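Local structure of AbyA5 (Verrucosispora maris, 4YWF) at residues 228-231 with 232-235; 268-272 with 273-277; 306-309 with 310-313. The protein catalyses acetate elimination in spirotetronate biosynthesis, acting as a lyase built on an esterase-like alpha/beta-hydrolase fold. The protein carries 4 engineered substitutions. All coordinates share one frame; numbering follows the deposited sequence.

Contact 1: residues 228-231 with 232-235; sequences PSEP and RLRG
E230 and R232 form a salt bridge within the type I beta turn from E230 to L233. OE1 of E230 lies 2.8 Å from NH1 of R232, in the guanidinium plane at its edge but 43° above the carboxylate plane, the two groups being turned 49° apart. E230 CG stands anti to the backbone N (chi1 178°), and a bend at chi2 carries the carboxylate across to the arginine, the two chains crossing at a slant. The other oxygen, OE2, is less surely placed. NH2 of R232 has a second carboxylate, D200, so the guanidinium ties two acids together; an alanine here would probably leave both E230 and D200 without their positive mate. L233 N closes the turn with a hydrogen bond to E230 O over 3.2 Å, and R234, bent at chi2 and chi3, folds its NH2 back onto P231 O at 2.8 Å. Apolar contact is modest: E230 CG meets L233 CG at 3.9 Å. The turn joins helix 218-226, whose A226 O is bonded by S229 OG, to strand 233-239, completing a beta-alpha-beta crossover from strand 207-215, which pairs with R232 and R234 through A211.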
# COMPACT_ATOMS: atom_id res chain seq x y z
N PRO A 228 7.26 -16.93 4.67
CA PRO A 228 7.76 -18.27 5.10
C PRO A 228 8.03 -18.38 6.61
O PRO A 228 7.88 -19.47 7.15
CB PRO A 228 9.02 -18.47 4.24
CG PRO A 228 8.83 -17.56 3.05
CD PRO A 228 8.06 -16.37 3.56
N SER A 229 8.33 -17.28 7.28
CA SER A 229 8.47 -17.22 8.75
C SER A 229 7.30 -16.59 9.56
O SER A 229 7.48 -16.17 10.70
CB SER A 229 9.74 -16.44 9.06
OG SER A 229 9.89 -15.39 8.13
N GLU A 230 6.12 -16.53 8.97
CA GLU A 230 5.00 -15.96 9.64
C GLU A 230 3.80 -16.81 9.34
O GLU A 230 3.07 -16.54 8.34
CB GLU A 230 4.78 -14.50 9.22
CG GLU A 230 3.58 -13.85 9.87
CD GLU A 230 3.50 -14.12 11.38
OE1 GLU A 230 4.14 -13.39 12.14
OE2 GLU A 230 2.85 -15.05 11.79
N PRO A 231 3.60 -17.87 10.16
CA PRO A 231 2.51 -18.78 9.87
C PRO A 231 1.12 -18.17 10.02
O PRO A 231 0.17 -18.79 9.63
CB PRO A 231 2.72 -19.92 10.90
CG PRO A 231 3.60 -19.33 11.96
CD PRO A 231 4.50 -18.40 11.22
N ARG A 232 1.00 -16.93 10.51
CA ARG A 232 -0.31 -16.37 10.61
C ARG A 232 -0.84 -15.88 9.25
O ARG A 232 -2.05 -15.87 9.02
CB ARG A 232 -0.35 -15.29 11.68
CG ARG A 232 -0.10 -15.85 13.09
CD ARG A 232 1.08 -15.08 13.61
NE ARG A 232 0.69 -14.07 14.48
CZ ARG A 232 1.42 -13.00 14.84
NH1 ARG A 232 2.57 -12.68 14.32
NH2 ARG A 232 0.92 -12.24 15.78
N LEU A 233 0.06 -15.53 8.37
CA LEU A 233 -0.30 -15.15 7.02
C LEU A 233 -0.74 -16.36 6.25
O LEU A 233 0.09 -17.13 5.92
CB LEU A 233 0.84 -14.47 6.25
CG LEU A 233 1.34 -13.14 6.78
CD1 LEU A 233 2.57 -12.65 6.00
CD2 LEU A 233 0.19 -12.16 6.75
N ARG A 234 -2.02 -16.40 5.90
CA ARG A 234 -2.64 -17.50 5.20
C ARG A 234 -2.86 -17.23 3.69
O ARG A 234 -3.27 -18.10 2.94
CB ARG A 234 -4.00 -17.83 5.86
CG ARG A 234 -3.97 -18.38 7.31
CD ARG A 234 -2.76 -19.27 7.72
NE ARG A 234 -2.45 -20.40 6.85
CZ ARG A 234 -1.21 -20.95 6.70
NH1 ARG A 234 -1.05 -21.97 5.89
NH2 ARG A 234 -0.12 -20.51 7.38
N GLY A 235 -2.62 -15.99 3.26
CA GLY A 235 -2.65 -15.68 1.83
C GLY A 235 -2.24 -14.22 1.54
O GLY A 235 -2.22 -13.36 2.42

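Contact 2: residues 268-272 with 273-277; sequences TQTTP and ATVFD
T271 and T274 face each other across the turn that leads into helix 275-278, their hydroxyls joined by a hydrogen bond of 3.0 Å between the two OG1 atoms; either could be the donor. In both threonines OG1 sits between the backbone N and the carbonyl carbon (chi1 73° for T271, 59° for T274), which brings the hydroxyls together. The same pair is linked through the main chain: T274 N donates to T271 O over 3.1 Å, a bent bond (136° at the hydrogen) that meets the oxygen from well above the carbonyl plane. One residue further on, a water takes the place of a direct bond. It donates to P272 O at 2.6 Å and accepts from F276 N at 3.1 Å, so an acceptor before the helix and a donor of its first turn are served by one molecule. A second hydroxyl relay runs along the loop: T270 OG1 donates to T268 OG1 at 2.7 Å, and T268 OG1 is bonded in turn to L264 O, one turn back in helix 258-268. V275 packs against this relay. Its CB lies 3.5 Å from T270 OG1, and its CG2, anti to the backbone N, reaches T268 OG1 at 3.6 Å, so the branched side chain sits crosswise over both threonines. The chain leaves helix 258-268 through a Schellman motif at Q269, whose positive phi turns it toward the next helix. V275 also rests on V261 and L264, and P272 on D262, so helix 275-278 is folded back on the flank of helix 258-268, while F276 touches K250 and Q253 of helix 250-255.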
# COMPACT_ATOMS: atom_id res chain seq x y z
N THR A 268 13.98 4.58 2.49
CA THR A 268 15.13 3.85 3.02
C THR A 268 16.14 4.73 3.74
O THR A 268 17.07 4.20 4.38
CB THR A 268 15.87 3.11 1.90
OG1 THR A 268 16.34 4.03 0.88
CG2 THR A 268 14.90 2.06 1.28
N GLN A 269 15.98 6.05 3.63
CA GLN A 269 16.90 6.99 4.24
C GLN A 269 18.30 6.80 3.65
O GLN A 269 19.27 6.69 4.35
CB GLN A 269 16.91 6.84 5.76
CG GLN A 269 15.58 7.32 6.34
CD GLN A 269 15.40 6.96 7.78
OE1 GLN A 269 16.35 6.91 8.53
NE2 GLN A 269 14.14 6.68 8.17
N THR A 270 18.36 6.80 2.32
CA THR A 270 19.62 6.72 1.60
C THR A 270 19.57 7.82 0.63
O THR A 270 18.84 8.73 0.87
CB THR A 270 19.80 5.34 0.94
OG1 THR A 270 18.71 5.06 0.05
CG2 THR A 270 19.91 4.32 1.99
N THR A 271 20.33 7.76 -0.46
CA THR A 271 20.24 8.74 -1.54
C THR A 271 19.99 7.99 -2.86
O THR A 271 20.16 6.80 -2.89
CB THR A 271 21.53 9.59 -1.64
OG1 THR A 271 22.59 8.80 -2.18
CG2 THR A 271 21.94 10.08 -0.27
N PRO A 272 19.64 8.71 -3.94
CA PRO A 272 19.44 8.21 -5.30
C PRO A 272 20.62 7.43 -5.93
O PRO A 272 20.40 6.43 -6.62
CB PRO A 272 19.18 9.51 -6.10
CG PRO A 272 18.51 10.40 -5.10
CD PRO A 272 19.33 10.17 -3.86
N ALA A 273 21.85 7.91 -5.71
CA ALA A 273 23.11 7.25 -6.10
C ALA A 273 23.39 5.93 -5.34
O ALA A 273 24.10 5.05 -5.83
CB ALA A 273 24.27 8.21 -5.81
N THR A 274 22.89 5.84 -4.12
CA THR A 274 23.15 4.67 -3.30
C THR A 274 21.91 3.72 -3.13
O THR A 274 22.08 2.62 -2.65
CB THR A 274 23.67 5.09 -1.90
OG1 THR A 274 22.71 5.93 -1.26
CG2 THR A 274 25.01 5.86 -2.01
N VAL A 275 20.71 4.14 -3.51
CA VAL A 275 19.52 3.38 -3.07
C VAL A 275 19.47 1.97 -3.67
O VAL A 275 19.31 1.01 -2.95
CB VAL A 275 18.19 4.16 -3.26
CG1 VAL A 275 17.92 4.50 -4.70
CG2 VAL A 275 17.01 3.36 -2.64
N PHE A 276 19.70 1.82 -4.96
CA PHE A 276 19.69 0.49 -5.58
C PHE A 276 20.74 -0.46 -5.07
O PHE A 276 20.45 -1.64 -4.85
CB PHE A 276 19.74 0.62 -7.06
CG PHE A 276 18.46 1.15 -7.63
CD1 PHE A 276 17.25 0.46 -7.38
CD2 PHE A 276 18.44 2.28 -8.39
CE1 PHE A 276 16.05 0.94 -7.87
CE2 PHE A 276 17.27 2.74 -8.89
CZ PHE A 276 16.07 2.09 -8.64
N ASP A 277 21.94 0.06 -4.78
CA ASP A 277 22.97 -0.72 -4.15
C ASP A 277 22.47 -1.10 -2.81
O ASP A 277 22.66 -2.25 -2.34
CB ASP A 277 24.27 0.07 -3.94
CG ASP A 277 25.13 0.10 -5.16
OD1 ASP A 277 24.87 -0.66 -6.14
OD2 ASP A 277 26.07 0.90 -5.13
O HOH W 1 21.17 3.93 -6.73

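Contact 3: residues 306-309 with 310-313; sequences IIPP and ADPA
A proline-rich start of a helix is seen where I307, P308 and P309 pack against D311, P312 and A313: the loop following strand 296-301 here winds into helix 310-318. The main-chain link that begins the winding is D311 N to P308 O, 2.8 Å and nearly straight at 169°, with the donor above the carbonyl plane. It is followed by a weak, long bond of 3.3 Å from A313 N to P309 O. Between these two donors lies P312, which has no N-H to offer; its CD packs at 3.3 Å from P308 O. A proline is readily tolerated in a first helical turn, whose N-H groups are not needed for i to i-4 bonds. On the side-chain level D311 is central. Its CG stands anti to the carbonyl carbon and beside the backbone N (chi1 -84°), which swings the carboxylate back over the loop until OD2 is 3.4 Å from CD of P308. Its CB meets I307 CG2 at 4.1 Å, the two side chains crossing at about a right angle, and the methyl of A313 lies against P309 O. The buried carboxylate is satisfied by backbone amides elsewhere: OD1 accepts from A244 N and, weakly, A245 N, while OD2 accepts from V243 N and F246 N. This cluster of N-H groups at the start of helix 245-248 would probably stabilise the negative charge. D311 thereby fastens helix 310-318 to the loop after strand 233-239. P308 touches A245 and F246 of helix 245-248, and I307 and P312 both rest on Y298 of strand 296-301.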
# COMPACT_ATOMS: atom_id res chain seq x y z
N ILE A 306 7.86 0.33 -13.88
CA ILE A 306 8.58 0.30 -12.61
C ILE A 306 9.01 -1.14 -12.31
O ILE A 306 10.10 -1.39 -11.85
CB ILE A 306 7.73 0.84 -11.45
CG1 ILE A 306 6.92 2.07 -11.83
CG2 ILE A 306 8.57 1.16 -10.25
CD1 ILE A 306 7.69 3.17 -12.54
N ILE A 307 8.13 -2.08 -12.57
CA ILE A 307 8.37 -3.43 -12.25
C ILE A 307 8.74 -4.16 -13.55
O ILE A 307 7.97 -4.16 -14.49
CB ILE A 307 7.14 -4.06 -11.60
CG1 ILE A 307 6.62 -3.16 -10.45
CG2 ILE A 307 7.45 -5.47 -11.11
CD1 ILE A 307 7.68 -2.76 -9.49
N PRO A 308 9.93 -4.78 -13.60
CA PRO A 308 10.31 -5.52 -14.80
C PRO A 308 9.50 -6.82 -15.06
O PRO A 308 9.13 -7.55 -14.12
CB PRO A 308 11.79 -5.83 -14.60
CG PRO A 308 12.14 -5.39 -13.20
CD PRO A 308 10.89 -4.97 -12.50
N PRO A 309 9.25 -7.14 -16.33
CA PRO A 309 8.38 -8.32 -16.67
C PRO A 309 8.94 -9.63 -16.10
O PRO A 309 8.22 -10.54 -15.76
CB PRO A 309 8.35 -8.32 -18.24
CG PRO A 309 9.21 -7.16 -18.68
CD PRO A 309 9.92 -6.55 -17.50
N ALA A 310 10.25 -9.66 -15.89
CA ALA A 310 10.91 -10.81 -15.27
C ALA A 310 10.43 -11.07 -13.84
O ALA A 310 10.67 -12.14 -13.31
CB ALA A 310 12.44 -10.60 -15.27
N ASP A 311 9.83 -10.09 -13.18
CA ASP A 311 9.47 -10.31 -11.78
C ASP A 311 8.16 -11.15 -11.70
O ASP A 311 8.18 -12.24 -11.14
CB ASP A 311 9.50 -8.99 -11.03
CG ASP A 311 10.88 -8.62 -10.56
OD1 ASP A 311 11.80 -9.48 -10.49
OD2 ASP A 311 11.05 -7.49 -10.15
N PRO A 312 7.06 -10.72 -12.30
CA PRO A 312 5.96 -11.70 -12.30
C PRO A 312 6.21 -13.08 -12.98
O PRO A 312 5.62 -14.05 -12.55
CB PRO A 312 4.83 -10.99 -13.00
CG PRO A 312 5.34 -9.70 -13.53
CD PRO A 312 6.74 -9.47 -13.00
N ALA A 313 7.05 -13.12 -14.03
CA ALA A 313 7.54 -14.34 -14.70
C ALA A 313 8.18 -15.27 -13.70
O ALA A 313 7.95 -16.46 -13.72
CB ALA A 313 8.58 -14.00 -15.82

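The contacts follow one another along the chain without touching. Contact 1 spans the start of strand 233-239 and contact 3 lies beyond the end of strand 296-301, its neighbour in the sheet; their centres are 24 Å apart. Contact 2 belongs to the helices inserted between those strands, its centre 30 Å from that of contact 1 but its nearest atoms only about 8 Å from contact 3. Helix 250-255 links the two: W252 NE1 bonds I306 O, and K250 and Q253 meet F276. In alpha/beta hydrolases the triad acid commonly follows a strand placed like 296-301; D304, bonded to I306 N and I307 N, and H331, touched by I306, suggest that contact 3 adjoins the active site.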